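Local coordinates for protein beta-N-acetylhexosaminidase (Mycobacterium smegmatis, PDB 4YYF) that probably hydrolyses terminal non-reducing N-acetyl-D-hexosamine residues of N-acetyl-beta-D-hexosaminides, as a member of glycosyl hydrolase family 3, at residues A91-A100 / L352-R363; L126-V135 / T183-R191. The protein carries 1 engineered substitution. All coordinates share one frame; numbering follows the deposited sequence.

Contact 1: A91-A100 / L352-R363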
ATOM      1  N   ALA A  91       0.200 -19.922  -3.373  1.00 17.11           N
ATOM      2  CA  ALA A  91       1.027 -19.047  -4.205  1.00 13.59           C
ATOM      3  C   ALA A  91       1.541 -19.758  -5.442  1.00 17.99           C
ATOM      4  O   ALA A  91       1.574 -19.175  -6.518  1.00 17.67           O
ATOM      5  CB  ALA A  91       2.186 -18.480  -3.390  1.00 14.43           C
ATOM      6  N   ALA A  92       1.957 -21.015  -5.294  1.00 19.70           N
ATOM      7  CA  ALA A  92       2.516 -21.757  -6.430  1.00 22.17           C
ATOM      8  C   ALA A  92       1.478 -22.046  -7.506  1.00 21.52           C
ATOM      9  O   ALA A  92       1.810 -22.180  -8.677  1.00 22.02           O
ATOM     10  CB  ALA A  92       3.167 -23.046  -5.970  1.00 23.18           C
ATOM     11  N   SER A  93       0.216 -22.159  -7.124  1.00 19.75           N
ATOM     12  CA  SER A  93      -0.783 -22.445  -8.135  1.00 23.39           C
ATOM     13  C   SER A  93      -1.457 -21.180  -8.659  1.00 23.23           C
ATOM     14  O   SER A  93      -2.317 -21.254  -9.530  1.00 20.65           O
ATOM     15  CB  SER A  93      -1.805 -23.478  -7.647  1.00 23.02           C
ATOM     16  OG  SER A  93      -2.461 -23.023  -6.492  1.00 29.56           O
ATOM     17  N   ALA A  94      -1.049 -20.019  -8.152  1.00 21.51           N
ATOM     18  CA  ALA A  94      -1.602 -18.751  -8.644  1.00 22.92           C
ATOM     19  C   ALA A  94      -1.280 -18.546 -10.123  1.00 19.96           C
ATOM     20  O   ALA A  94      -0.170 -18.826 -10.570  1.00 20.27           O
ATOM     21  CB  ALA A  94      -1.086 -17.586  -7.835  1.00 21.50           C
ATOM     22  N   ALA A  95      -2.275 -18.067 -10.871  1.00 24.16           N
ATOM     23  CA  ALA A  95      -2.156 -17.810 -12.309  1.00 31.67           C
ATOM     24  C   ALA A  95      -3.190 -16.754 -12.674  1.00 34.66           C
ATOM     25  O   ALA A  95      -4.248 -16.693 -12.043  1.00 32.27           O
ATOM     26  CB  ALA A  95      -2.393 -19.099 -13.113  1.00 33.20           C
ATOM     27  N   PRO A  96      -2.902 -15.919 -13.690  1.00 39.97           N
ATOM     28  CA  PRO A  96      -1.733 -15.952 -14.579  1.00 35.04           C
ATOM     29  C   PRO A  96      -0.469 -15.303 -13.999  1.00 32.27           C
ATOM     30  O   PRO A  96       0.617 -15.638 -14.471  1.00 36.20           O
ATOM     31  CB  PRO A  96      -2.217 -15.169 -15.805  1.00 36.92           C
ATOM     32  CG  PRO A  96      -3.155 -14.161 -15.230  1.00 38.61           C
ATOM     33  CD  PRO A  96      -3.827 -14.826 -14.046  1.00 40.40           C
ATOM     34  N   LEU A  97      -0.596 -14.408 -13.017  1.00 25.11           N
ATOM     35  CA  LEU A  97       0.579 -13.763 -12.418  1.00 22.75           C
ATOM     36  C   LEU A  97       0.874 -14.346 -11.039  1.00 22.07           C
ATOM     37  O   LEU A  97      -0.010 -14.915 -10.398  1.00 18.82           O
ATOM     38  CB  LEU A  97       0.393 -12.244 -12.322  1.00 20.19           C
ATOM     39  CG  LEU A  97       0.484 -11.506 -13.654  1.00 23.77           C
ATOM     40  CD1 LEU A  97      -0.011 -10.078 -13.524  1.00 27.84           C
ATOM     41  CD2 LEU A  97       1.936 -11.514 -14.125  1.00 29.20           C
ATOM     42  N   PRO A  98       2.129 -14.222 -10.585  1.00 17.95           N
ATOM     43  CA  PRO A  98       2.427 -14.642  -9.212  1.00 16.31           C
ATOM     44  C   PRO A  98       1.583 -13.856  -8.199  1.00 22.82           C
ATOM     45  O   PRO A  98       1.145 -12.740  -8.487  1.00 16.23           O
ATOM     46  CB  PRO A  98       3.908 -14.281  -9.048  1.00 18.35           C
ATOM     47  CG  PRO A  98       4.476 -14.332 -10.426  1.00 21.13           C
ATOM     48  CD  PRO A  98       3.348 -13.845 -11.336  1.00 18.35           C
ATOM     49  N   LEU A  99       1.362 -14.438  -7.028  1.00 17.35           N
ATOM     50  CA  LEU A  99       0.553 -13.808  -5.991  1.00 20.24           C
ATOM     51  C   LEU A  99       1.404 -12.862  -5.156  1.00 19.27           C
ATOM     52  O   LEU A  99       2.524 -13.208  -4.764  1.00 17.39           O
ATOM     53  CB  LEU A  99      -0.045 -14.884  -5.075  1.00 18.98           C
ATOM     54  CG  LEU A  99      -0.969 -14.452  -3.937  1.00 17.84           C
ATOM     55  CD1 LEU A  99      -2.225 -13.806  -4.513  1.00 17.63           C
ATOM     56  CD2 LEU A  99      -1.336 -15.669  -3.048  1.00 16.47           C
ATOM     57  N   ALA A 100       0.887 -11.663  -4.898  1.00 14.02           N
ATOM     58  CA  ALA A 100       1.559 -10.747  -3.974  1.00 17.09           C
ATOM     59  C   ALA A 100       0.978 -10.950  -2.587  1.00 17.58           C
ATOM     60  O   ALA A 100      -0.234 -11.065  -2.422  1.00 15.93           O
ATOM     61  CB  ALA A 100       1.390  -9.288  -4.412  1.00 14.22           C
ATOM     62  N   LEU A 352      -2.169  -2.690 -14.807  1.00 14.70           N
ATOM     63  CA  LEU A 352      -1.866  -4.108 -14.932  1.00 19.20           C
ATOM     64  C   LEU A 352      -0.362  -4.307 -15.169  1.00 19.35           C
ATOM     65  O   LEU A 352       0.272  -5.125 -14.507  1.00 18.28           O
ATOM     66  CB  LEU A 352      -2.692  -4.722 -16.068  1.00 17.79           C
ATOM     67  CG  LEU A 352      -2.371  -6.163 -16.457  1.00 19.30           C
ATOM     68  CD1 LEU A 352      -2.579  -7.096 -15.264  1.00 21.11           C
ATOM     69  CD2 LEU A 352      -3.230  -6.597 -17.645  1.00 21.29           C
ATOM     70  N   GLN A 353       0.207  -3.541 -16.097  1.00 16.05           N
ATOM     71  CA  GLN A 353       1.649  -3.573 -16.335  1.00 12.82           C
ATOM     72  C   GLN A 353       2.475  -3.235 -15.092  1.00 15.42           C
ATOM     73  O   GLN A 353       3.482  -3.888 -14.823  1.00 15.28           O
ATOM     74  CB  GLN A 353       2.038  -2.630 -17.483  1.00 11.91           C
ATOM     75  CG  GLN A 353       1.389  -2.966 -18.832  1.00 15.69           C
ATOM     76  CD  GLN A 353       1.522  -1.832 -19.828  1.00 22.36           C
ATOM     77  OE1 GLN A 353       2.523  -1.109 -19.827  1.00 20.63           O
ATOM     78  NE2 GLN A 353       0.513  -1.666 -20.692  1.00 20.97           N
ATOM     79  N   ARG A 354       2.076  -2.205 -14.353  1.00 11.33           N
ATOM     80  CA  ARG A 354       2.822  -1.829 -13.150  1.00 14.10           C
ATOM     81  C   ARG A 354       2.776  -2.905 -12.089  1.00 16.29           C
ATOM     82  O   ARG A 354       3.755  -3.115 -11.380  1.00 16.64           O
ATOM     83  CB  ARG A 354       2.304  -0.509 -12.564  1.00 11.79           C
ATOM     84  CG  ARG A 354       2.590   0.677 -13.468  1.00 17.90           C
ATOM     85  CD  ARG A 354       2.226   1.964 -12.791  1.00 13.46           C
ATOM     86  NE  ARG A 354       2.510   3.126 -13.630  1.00 15.38           N
ATOM     87  CZ  ARG A 354       1.576   3.930 -14.124  1.00 18.87           C
ATOM     88  NH1 ARG A 354       0.301   3.689 -13.848  1.00 16.54           N
ATOM     89  NH2 ARG A 354       1.920   4.972 -14.880  1.00 16.22           N
ATOM     90  N   ASN A 355       1.628  -3.558 -11.951  1.00 15.56           N
ATOM     91  CA  ASN A 355       1.495  -4.661 -11.002  1.00 16.44           C
ATOM     92  C   ASN A 355       2.338  -5.844 -11.421  1.00 16.75           C
ATOM     93  O   ASN A 355       2.922  -6.517 -10.573  1.00 19.15           O
ATOM     94  CB  ASN A 355       0.038  -5.115 -10.866  1.00 13.49           C
ATOM     95  CG  ASN A 355      -0.731  -4.289  -9.871  1.00 17.03           C
ATOM     96  OD1 ASN A 355      -0.549  -4.443  -8.662  1.00 17.00           O
ATOM     97  ND2 ASN A 355      -1.616  -3.414 -10.367  1.00 13.40           N
ATOM     98  N   ALA A 356       2.398  -6.108 -12.729  1.00 15.22           N
ATOM     99  CA  ALA A 356       3.213  -7.219 -13.224  1.00 17.59           C
ATOM    100  C   ALA A 356       4.695  -6.924 -13.075  1.00 19.74           C
ATOM    101  O   ALA A 356       5.491  -7.835 -12.843  1.00 17.59           O
ATOM    102  CB  ALA A 356       2.874  -7.556 -14.694  1.00 13.58           C
ATOM    103  N   ALA A 357       5.071  -5.653 -13.220  1.00 21.31           N
ATOM    104  CA  ALA A 357       6.489  -5.282 -13.242  1.00 19.71           C
ATOM    105  C   ALA A 357       7.207  -5.588 -11.923  1.00 19.28           C
ATOM    106  O   ALA A 357       8.422  -5.795 -11.898  1.00 20.07           O
ATOM    107  CB  ALA A 357       6.668  -3.820 -13.634  1.00 20.50           C
ATOM    108  N   VAL A 358       6.472  -5.630 -10.818  1.00 16.88           N
ATOM    109  CA  VAL A 358       7.123  -5.972  -9.560  1.00 18.33           C
ATOM    110  C   VAL A 358       7.022  -7.453  -9.201  1.00 20.48           C
ATOM    111  O   VAL A 358       7.389  -7.844  -8.097  1.00 23.87           O
ATOM    112  CB  VAL A 358       6.631  -5.098  -8.399  1.00 22.02           C
ATOM    113  CG1 VAL A 358       7.064  -3.662  -8.625  1.00 23.97           C
ATOM    114  CG2 VAL A 358       5.109  -5.184  -8.270  1.00 25.87           C
ATOM    115  N   LYS A 359       6.544  -8.275 -10.136  1.00 18.62           N
ATOM    116  CA  LYS A 359       6.363  -9.700  -9.878  1.00 17.43           C
ATOM    117  C   LYS A 359       7.191 -10.539 -10.830  1.00 22.61           C
ATOM    118  O   LYS A 359       7.724 -10.023 -11.811  1.00 20.52           O
ATOM    119  CB  LYS A 359       4.886 -10.091 -10.028  1.00 17.92           C
ATOM    120  CG  LYS A 359       3.949  -9.467  -9.014  1.00 17.49           C
ATOM    121  CD  LYS A 359       2.517  -9.940  -9.290  1.00 17.01           C
ATOM    122  CE  LYS A 359       1.575  -9.567  -8.159  1.00 17.44           C
ATOM    123  NZ  LYS A 359       0.210 -10.153  -8.388  1.00 16.14           N
ATOM    124  N   GLY A 360       7.277 -11.836 -10.546  1.00 23.97           N
ATOM    125  CA  GLY A 360       7.915 -12.786 -11.449  1.00 25.12           C
ATOM    126  C   GLY A 360       7.117 -12.997 -12.727  1.00 27.70           C
ATOM    127  O   GLY A 360       6.082 -12.363 -12.926  1.00 25.23           O
ATOM    128  N   PRO A 361       7.585 -13.909 -13.597  1.00 32.46           N
ATOM    129  CA  PRO A 361       7.059 -14.096 -14.960  1.00 32.68           C
ATOM    130  C   PRO A 361       5.614 -14.594 -15.010  1.00 35.23           C
ATOM    131  O   PRO A 361       5.127 -15.200 -14.046  1.00 31.01           O
ATOM    132  CB  PRO A 361       7.980 -15.179 -15.546  1.00 40.87           C
ATOM    133  CG  PRO A 361       9.184 -15.226 -14.641  1.00 40.41           C
ATOM    134  CD  PRO A 361       8.675 -14.850 -13.286  1.00 37.12           C
ATOM    135  N   LEU A 362       4.941 -14.342 -16.131  1.00 32.32           N
ATOM    136  CA  LEU A 362       3.613 -14.900 -16.380  1.00 34.68           C
ATOM    137  C   LEU A 362       3.665 -16.415 -16.324  1.00 36.27           C
ATOM    138  O   LEU A 362       4.661 -17.026 -16.716  1.00 36.52           O
ATOM    139  CB  LEU A 362       3.089 -14.475 -17.754  1.00 40.38           C
ATOM    140  CG  LEU A 362       2.348 -13.150 -17.883  1.00 41.40           C
ATOM    141  CD1 LEU A 362       2.112 -12.808 -19.350  1.00 42.27           C
ATOM    142  CD2 LEU A 362       1.017 -13.217 -17.151  1.00 39.37           C
ATOM    143  N   ARG A 363       2.591 -17.022 -15.831  1.00 39.62           N
ATOM    144  CA  ARG A 363       2.482 -18.473 -15.818  1.00 44.49           C
ATOM    145  C   ARG A 363       1.490 -18.923 -16.884  1.00 53.60           C
ATOM    146  O   ARG A 363       0.276 -18.846 -16.694  1.00 53.46           O
ATOM    147  CB  ARG A 363       2.082 -18.960 -14.424  1.00 40.82           C
ATOM    148  CG  ARG A 363       3.174 -18.718 -13.386  1.00 42.82           C
ATOM    149  CD  ARG A 363       2.628 -18.225 -12.048  1.00 38.59           C
ATOM    150  NE  ARG A 363       3.691 -18.123 -11.051  1.00 30.41           N
ATOM    151  CZ  ARG A 363       3.572 -18.494  -9.779  1.00 29.15           C
ATOM    152  NH1 ARG A 363       2.420 -18.982  -9.324  1.00 21.95           N
ATOM    153  NH2 ARG A 363       4.606 -18.367  -8.960  1.00 28.00           N
TER
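Arg363 reaches back to the last turn of helix 86-93, where its NH1 donates to two backbone carbonyls: Ala91 O and Ala94 O each lie 2.9 Å from Arg363 NH1. Both oxygens sit near the guanidinium plane, at its edge, while Pro98 CA lies over one face. The first bond lies in the carbonyl plane of Ala91; the same NH1 is tilted 18° out of that of Ala94. A bend at chi2 (139°) turns the arginine chain so that CD passes beside Ala94 O before the guanidinium arrives.

The same residue is held by its backbone, since Arg363 N donates to Pro96 O over 2.8 Å in a nearly straight bond. Pro96 follows a cis peptide bond, and its CB rests against Leu362 CD2. That methyl also meets Leu97 CD2 at 3.6 Å, the two leucine side chains crossing at a slant. The other Leu97 branch, CD1, comes up to Ala356 CB (4.0 Å) in the last turn of helix 345-357. Between these apolar contacts and the arginine, the Pro98 ring edges up to the 360-361 backbone, its CD 3.5 Å from Gly360 O.

On the far side of Pro98, Lys359 runs extended beyond CG and brings NZ to Pro98 O (2.8 Å), while its CE brushes Ala100 CB. Gln47 OE1 and Gly69 O also accept from this ammonium. Ala100 is hydrogen-bonded through its backbone to Gly69 and Ile71, so the lysine sits at the entry to strand 100-107.

Arg363 NH1 and, apart from its bond to Gln47, Lys359 NZ thus bond main-chain oxygens, and the positive charge of Arg363 probably complements the carbonyl end of helix 86-93. The C-terminal tail is tied to that helix's last turn and to the loop leading into strand 100-107 by polar bonds, with leucine packing between.

Contact 2: L126-V135 / T183-R191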
ATOM      1  N   LEU A 126      13.326   3.938  17.076  1.00 19.84           N
ATOM      2  CA  LEU A 126      14.500   3.589  16.271  1.00 22.08           C
ATOM      3  C   LEU A 126      15.309   4.838  15.944  1.00 24.92           C
ATOM      4  O   LEU A 126      16.539   4.850  16.060  1.00 23.23           O
ATOM      5  CB  LEU A 126      14.077   2.900  14.984  1.00 21.19           C
ATOM      6  CG  LEU A 126      13.551   1.471  15.105  1.00 22.71           C
ATOM      7  CD1 LEU A 126      13.239   0.924  13.711  1.00 21.67           C
ATOM      8  CD2 LEU A 126      14.583   0.584  15.814  1.00 18.53           C
ATOM      9  N   ALA A 127      14.614   5.901  15.559  1.00 19.11           N
ATOM     10  CA  ALA A 127      15.305   7.121  15.164  1.00 25.82           C
ATOM     11  C   ALA A 127      16.019   7.741  16.362  1.00 28.66           C
ATOM     12  O   ALA A 127      17.027   8.429  16.205  1.00 26.84           O
ATOM     13  CB  ALA A 127      14.343   8.100  14.527  1.00 22.36           C
ATOM     14  N   ARG A 128      15.512   7.477  17.563  1.00 24.66           N
ATOM     15  CA  ARG A 128      16.078   8.076  18.768  1.00 31.56           C
ATOM     16  C   ARG A 128      17.254   7.301  19.332  1.00 27.75           C
ATOM     17  O   ARG A 128      18.074   7.856  20.049  1.00 26.88           O
ATOM     18  CB  ARG A 128      15.006   8.207  19.853  1.00 37.50           C
ATOM     19  CG  ARG A 128      13.919   9.186  19.498  1.00 49.97           C
ATOM     20  CD  ARG A 128      12.836   9.282  20.560  1.00 54.05           C
ATOM     21  NE  ARG A 128      12.063  10.507  20.366  1.00 55.29           N
ATOM     22  CZ  ARG A 128      10.934  10.800  21.001  1.00 54.78           C
ATOM     23  NH1 ARG A 128      10.317  11.949  20.749  1.00 55.62           N
ATOM     24  NH2 ARG A 128      10.422   9.947  21.877  1.00 51.40           N
ATOM     25  N   THR A 129      17.327   6.011  19.031  1.00 24.73           N
ATOM     26  CA  THR A 129      18.284   5.143  19.724  1.00 22.69           C
ATOM     27  C   THR A 129      19.275   4.447  18.792  1.00 24.29           C
ATOM     28  O   THR A 129      20.223   3.818  19.259  1.00 28.36           O
ATOM     29  CB  THR A 129      17.557   4.060  20.553  1.00 24.68           C
ATOM     30  OG1 THR A 129      16.761   3.245  19.682  1.00 25.38           O
ATOM     31  CG2 THR A 129      16.666   4.692  21.618  1.00 31.00           C
ATOM     32  N   LYS A 130      19.041   4.545  17.483  1.00 22.62           N
ATOM     33  CA  LYS A 130      19.849   3.849  16.486  1.00 21.80           C
ATOM     34  C   LYS A 130      20.387   4.798  15.415  1.00 24.79           C
ATOM     35  O   LYS A 130      19.806   5.852  15.147  1.00 23.52           O
ATOM     36  CB  LYS A 130      19.019   2.766  15.785  1.00 24.41           C
ATOM     37  CG  LYS A 130      18.319   1.783  16.717  1.00 27.90           C
ATOM     38  CD  LYS A 130      19.306   0.789  17.301  1.00 28.18           C
ATOM     39  CE  LYS A 130      18.653  -0.042  18.401  1.00 35.77           C
ATOM     40  NZ  LYS A 130      19.619  -1.002  19.004  1.00 37.73           N
ATOM     41  N   THR A 131      21.499   4.415  14.796  1.00 19.97           N
ATOM     42  CA  THR A 131      21.978   5.146  13.627  1.00 22.43           C
ATOM     43  C   THR A 131      21.176   4.672  12.428  1.00 25.37           C
ATOM     44  O   THR A 131      20.562   3.593  12.466  1.00 21.59           O
ATOM     45  CB  THR A 131      23.450   4.875  13.343  1.00 23.53           C
ATOM     46  OG1 THR A 131      23.602   3.498  12.977  1.00 24.87           O
ATOM     47  CG2 THR A 131      24.296   5.183  14.569  1.00 24.32           C
ATOM     48  N   ALA A 132      21.183   5.463  11.359  1.00 20.86           N
ATOM     49  CA  ALA A 132      20.546   5.041  10.118  1.00 24.18           C
ATOM     50  C   ALA A 132      21.112   3.720   9.590  1.00 20.97           C
ATOM     51  O   ALA A 132      20.375   2.928   9.013  1.00 18.55           O
ATOM     52  CB  ALA A 132      20.656   6.130   9.065  1.00 26.71           C
ATOM     53  N   ASP A 133      22.415   3.479   9.758  1.00 21.08           N
ATOM     54  CA  ASP A 133      22.993   2.216   9.285  1.00 25.19           C
ATOM     55  C   ASP A 133      22.467   1.033  10.085  1.00 24.22           C
ATOM     56  O   ASP A 133      22.268  -0.062   9.542  1.00 22.00           O
ATOM     57  CB  ASP A 133      24.523   2.239   9.347  1.00 29.38           C
ATOM     58  CG  ASP A 133      25.137   3.149   8.297  1.00 43.91           C
ATOM     59  OD1 ASP A 133      24.443   3.474   7.308  1.00 45.22           O
ATOM     60  OD2 ASP A 133      26.317   3.536   8.463  1.00 49.74           O
ATOM     61  N   GLU A 134      22.258   1.254  11.380  1.00 20.68           N
ATOM     62  CA  GLU A 134      21.662   0.232  12.241  1.00 19.86           C
ATOM     63  C   GLU A 134      20.224  -0.069  11.836  1.00 18.48           C
ATOM     64  O   GLU A 134      19.792  -1.231  11.861  1.00 21.02           O
ATOM     65  CB  GLU A 134      21.727   0.661  13.712  1.00 18.96           C
ATOM     66  CG  GLU A 134      23.123   0.593  14.292  1.00 24.20           C
ATOM     67  CD  GLU A 134      23.198   1.088  15.717  1.00 28.40           C
ATOM     68  OE1 GLU A 134      22.624   2.151  16.016  1.00 26.50           O
ATOM     69  OE2 GLU A 134      23.836   0.411  16.544  1.00 33.80           O
ATOM     70  N   VAL A 135      19.479   0.970  11.462  1.00 17.61           N
ATOM     71  CA  VAL A 135      18.090   0.781  11.031  1.00 16.72           C
ATOM     72  C   VAL A 135      18.054   0.003   9.714  1.00 19.43           C
ATOM     73  O   VAL A 135      17.196  -0.867   9.519  1.00 18.18           O
ATOM     74  CB  VAL A 135      17.313   2.138  10.932  1.00 18.01           C
ATOM     75  CG1 VAL A 135      15.948   1.946  10.284  1.00 17.81           C
ATOM     76  CG2 VAL A 135      17.137   2.752  12.322  1.00 19.22           C
ATOM     77  N   THR A 183      13.637  11.265   5.941  1.00 19.30           N
ATOM     78  CA  THR A 183      14.284  10.817   4.707  1.00 20.64           C
ATOM     79  C   THR A 183      15.434   9.858   4.995  1.00 18.72           C
ATOM     80  O   THR A 183      15.536   8.794   4.390  1.00 20.72           O
ATOM     81  CB  THR A 183      14.793  12.002   3.893  1.00 22.47           C
ATOM     82  OG1 THR A 183      13.687  12.871   3.601  1.00 21.67           O
ATOM     83  CG2 THR A 183      15.440  11.524   2.594  1.00 21.47           C
ATOM     84  N   GLU A 184      16.296  10.229   5.935  1.00 18.79           N
ATOM     85  CA  GLU A 184      17.417   9.370   6.294  1.00 19.94           C
ATOM     86  C   GLU A 184      16.962   8.024   6.846  1.00 20.62           C
ATOM     87  O   GLU A 184      17.394   6.978   6.368  1.00 17.71           O
ATOM     88  CB  GLU A 184      18.325  10.067   7.310  1.00 21.35           C
ATOM     89  CG  GLU A 184      19.653   9.371   7.492  1.00 25.52           C
ATOM     90  CD  GLU A 184      20.466   9.954   8.627  1.00 35.98           C
ATOM     91  OE1 GLU A 184      19.946  10.838   9.345  1.00 37.60           O
ATOM     92  OE2 GLU A 184      21.625   9.520   8.799  1.00 40.23           O
ATOM     93  N   TYR A 185      16.081   8.045   7.844  1.00 19.46           N
ATOM     94  CA  TYR A 185      15.714   6.811   8.535  1.00 18.96           C
ATOM     95  C   TYR A 185      14.723   5.941   7.766  1.00 17.44           C
ATOM     96  O   TYR A 185      14.927   4.721   7.634  1.00 15.45           O
ATOM     97  CB  TYR A 185      15.231   7.108   9.964  1.00 19.51           C
ATOM     98  CG  TYR A 185      16.370   7.352  10.910  1.00 23.71           C
ATOM     99  CD1 TYR A 185      17.013   8.586  10.956  1.00 23.39           C
ATOM    100  CD2 TYR A 185      16.822   6.342  11.750  1.00 21.53           C
ATOM    101  CE1 TYR A 185      18.079   8.808  11.821  1.00 28.19           C
ATOM    102  CE2 TYR A 185      17.886   6.550  12.615  1.00 22.05           C
ATOM    103  CZ  TYR A 185      18.505   7.781  12.646  1.00 26.36           C
ATOM    104  OH  TYR A 185      19.550   7.973  13.510  1.00 27.03           O
ATOM    105  N   ALA A 186      13.658   6.537   7.238  1.00 15.52           N
ATOM    106  CA  ALA A 186      12.745   5.741   6.413  1.00 16.54           C
ATOM    107  C   ALA A 186      13.468   5.239   5.161  1.00 14.02           C
ATOM    108  O   ALA A 186      13.212   4.131   4.676  1.00 17.26           O
ATOM    109  CB  ALA A 186      11.511   6.543   6.026  1.00 15.51           C
ATOM    110  N   GLY A 187      14.355   6.066   4.622  1.00 14.05           N
ATOM    111  CA  GLY A 187      15.135   5.658   3.462  1.00 15.98           C
ATOM    112  C   GLY A 187      15.955   4.413   3.759  1.00 15.88           C
ATOM    113  O   GLY A 187      16.034   3.485   2.939  1.00 18.24           O
ATOM    114  N   ALA A 188      16.550   4.387   4.944  1.00 15.45           N
ATOM    115  CA  ALA A 188      17.339   3.247   5.386  1.00 14.76           C
ATOM    116  C   ALA A 188      16.440   2.038   5.558  1.00 15.78           C
ATOM    117  O   ALA A 188      16.814   0.919   5.178  1.00 14.94           O
ATOM    118  CB  ALA A 188      18.070   3.564   6.708  1.00 15.40           C
ATOM    119  N   TYR A 189      15.255   2.260   6.119  1.00 15.32           N
ATOM    120  CA  TYR A 189      14.338   1.158   6.376  1.00 16.86           C
ATOM    121  C   TYR A 189      13.873   0.571   5.041  1.00 16.76           C
ATOM    122  O   TYR A 189      13.796  -0.649   4.878  1.00 14.63           O
ATOM    123  CB  TYR A 189      13.136   1.595   7.251  1.00 15.32           C
ATOM    124  CG  TYR A 189      12.522   0.436   8.024  1.00 16.01           C
ATOM    125  CD1 TYR A 189      11.640  -0.448   7.408  1.00 18.69           C
ATOM    126  CD2 TYR A 189      12.851   0.205   9.359  1.00 17.06           C
ATOM    127  CE1 TYR A 189      11.096  -1.538   8.112  1.00 16.93           C
ATOM    128  CE2 TYR A 189      12.299  -0.877  10.073  1.00 15.23           C
ATOM    129  CZ  TYR A 189      11.428  -1.732   9.438  1.00 19.24           C
ATOM    130  OH  TYR A 189      10.890  -2.802  10.126  1.00 19.82           O
ATOM    131  N   ALA A 190      13.563   1.442   4.086  1.00 15.42           N
ATOM    132  CA  ALA A 190      13.097   0.985   2.773  1.00 15.13           C
ATOM    133  C   ALA A 190      14.203   0.211   2.063  1.00 17.68           C
ATOM    134  O   ALA A 190      13.946  -0.810   1.412  1.00 14.98           O
ATOM    135  CB  ALA A 190      12.611   2.162   1.919  1.00 10.86           C
ATOM    136  N   ARG A 191      15.438   0.694   2.210  1.00 13.95           N
ATOM    137  CA  ARG A 191      16.584   0.093   1.541  1.00 15.22           C
ATOM    138  C   ARG A 191      16.834  -1.321   2.090  1.00 16.72           C
ATOM    139  O   ARG A 191      17.180  -2.237   1.336  1.00 15.68           O
ATOM    140  CB  ARG A 191      17.817   1.011   1.693  1.00 15.53           C
ATOM    141  CG  ARG A 191      19.033   0.590   0.878  1.00 22.11           C
ATOM    142  CD  ARG A 191      20.092   1.702   0.814  1.00 27.84           C
ATOM    143  NE  ARG A 191      20.297   2.366   2.105  1.00 34.66           N
ATOM    144  CZ  ARG A 191      21.259   2.061   2.972  1.00 39.37           C
ATOM    145  NH1 ARG A 191      22.130   1.092   2.701  1.00 36.32           N
ATOM    146  NH2 ARG A 191      21.351   2.735   4.115  1.00 41.37           N
TER
HETATM  147  O   HOH W   1      22.448   7.846  11.273  1.00 28.90           O
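Ala132 and Tyr185 bring their CA atoms within 5.4 Å, and a turn later Val135 and Tyr189 do so at 6.0 Å, where the start of helix 132-148 meets helix 179-196. Tyr185 fills the angle between helix 132-148 and the preceding helix 123-129. Its ring has Ala127 CA over one face, a CH-pi contact 4.0 Å from the ring centroid, and Ala132 CA over the opposite face. With CG anti to the carbonyl carbon (chi1 -79°), the ring is swung out so that its hydroxyl reaches the link between the two helices. There Tyr185 OH donates to Lys130 O at 2.7 Å, in the carbonyl plane.

Val135 crosses both tyrosines at about a right angle. Its CG2 meets the Tyr185 edge, 3.6 Å from CD2, and its CG1 meets the Tyr189 edge, 3.7 Å from that ring's CD2. Leu126 CD1 also approaches the edge of Tyr189, whose hydroxyl is bonded to Gln120. Closer to the helix backbones, Ala188 CB lies 3.3 Å from Ala132 O.

Toward solvent, Glu184 stretches alongside Ala132 CB, and a water accepts from Ala132 N while donating to Glu184 OE2. Behind this first layer Thr131 and Glu134 make a capping box: Glu134 N donates to Thr131 OG1, and Thr131 N donates to the anti lone pair of Glu134 OE1 (2.8 Å).

The amides of Ala132 and Glu134, at the start of helix 132-148, are therefore served by the water and by the box, and the nearby carboxylates probably suit the positive end of the helix dipole. Lys130 O, where the chain has just left the helix, is taken up by a phenol from the neighbouring helix, which ties the short link between two consecutive helices to a third.

The two contacts lie on separate parts of one family 3 N-terminal domain, with centres 31 Å apart and nearest atoms about 12 Å apart, so neither touches the other. Contact 2 is nested in the chain loop that contact 1 closes: 91-100 comes first, then 126-135 and 183-191, and finally 352-363. Strand 100-107, which begins at the end of segment 91-100, joins the same curled sheet as strands 153-154 and 199-205, which follow helices 132-148 and 179-196 of contact 2. Contact 1 thus brings the end of the chain back to its early part, just before the disulfide Cys34-Cys364 joins its modelled ends, while contact 2 packs successive helices on the outside of the TIM-barrel-type domain.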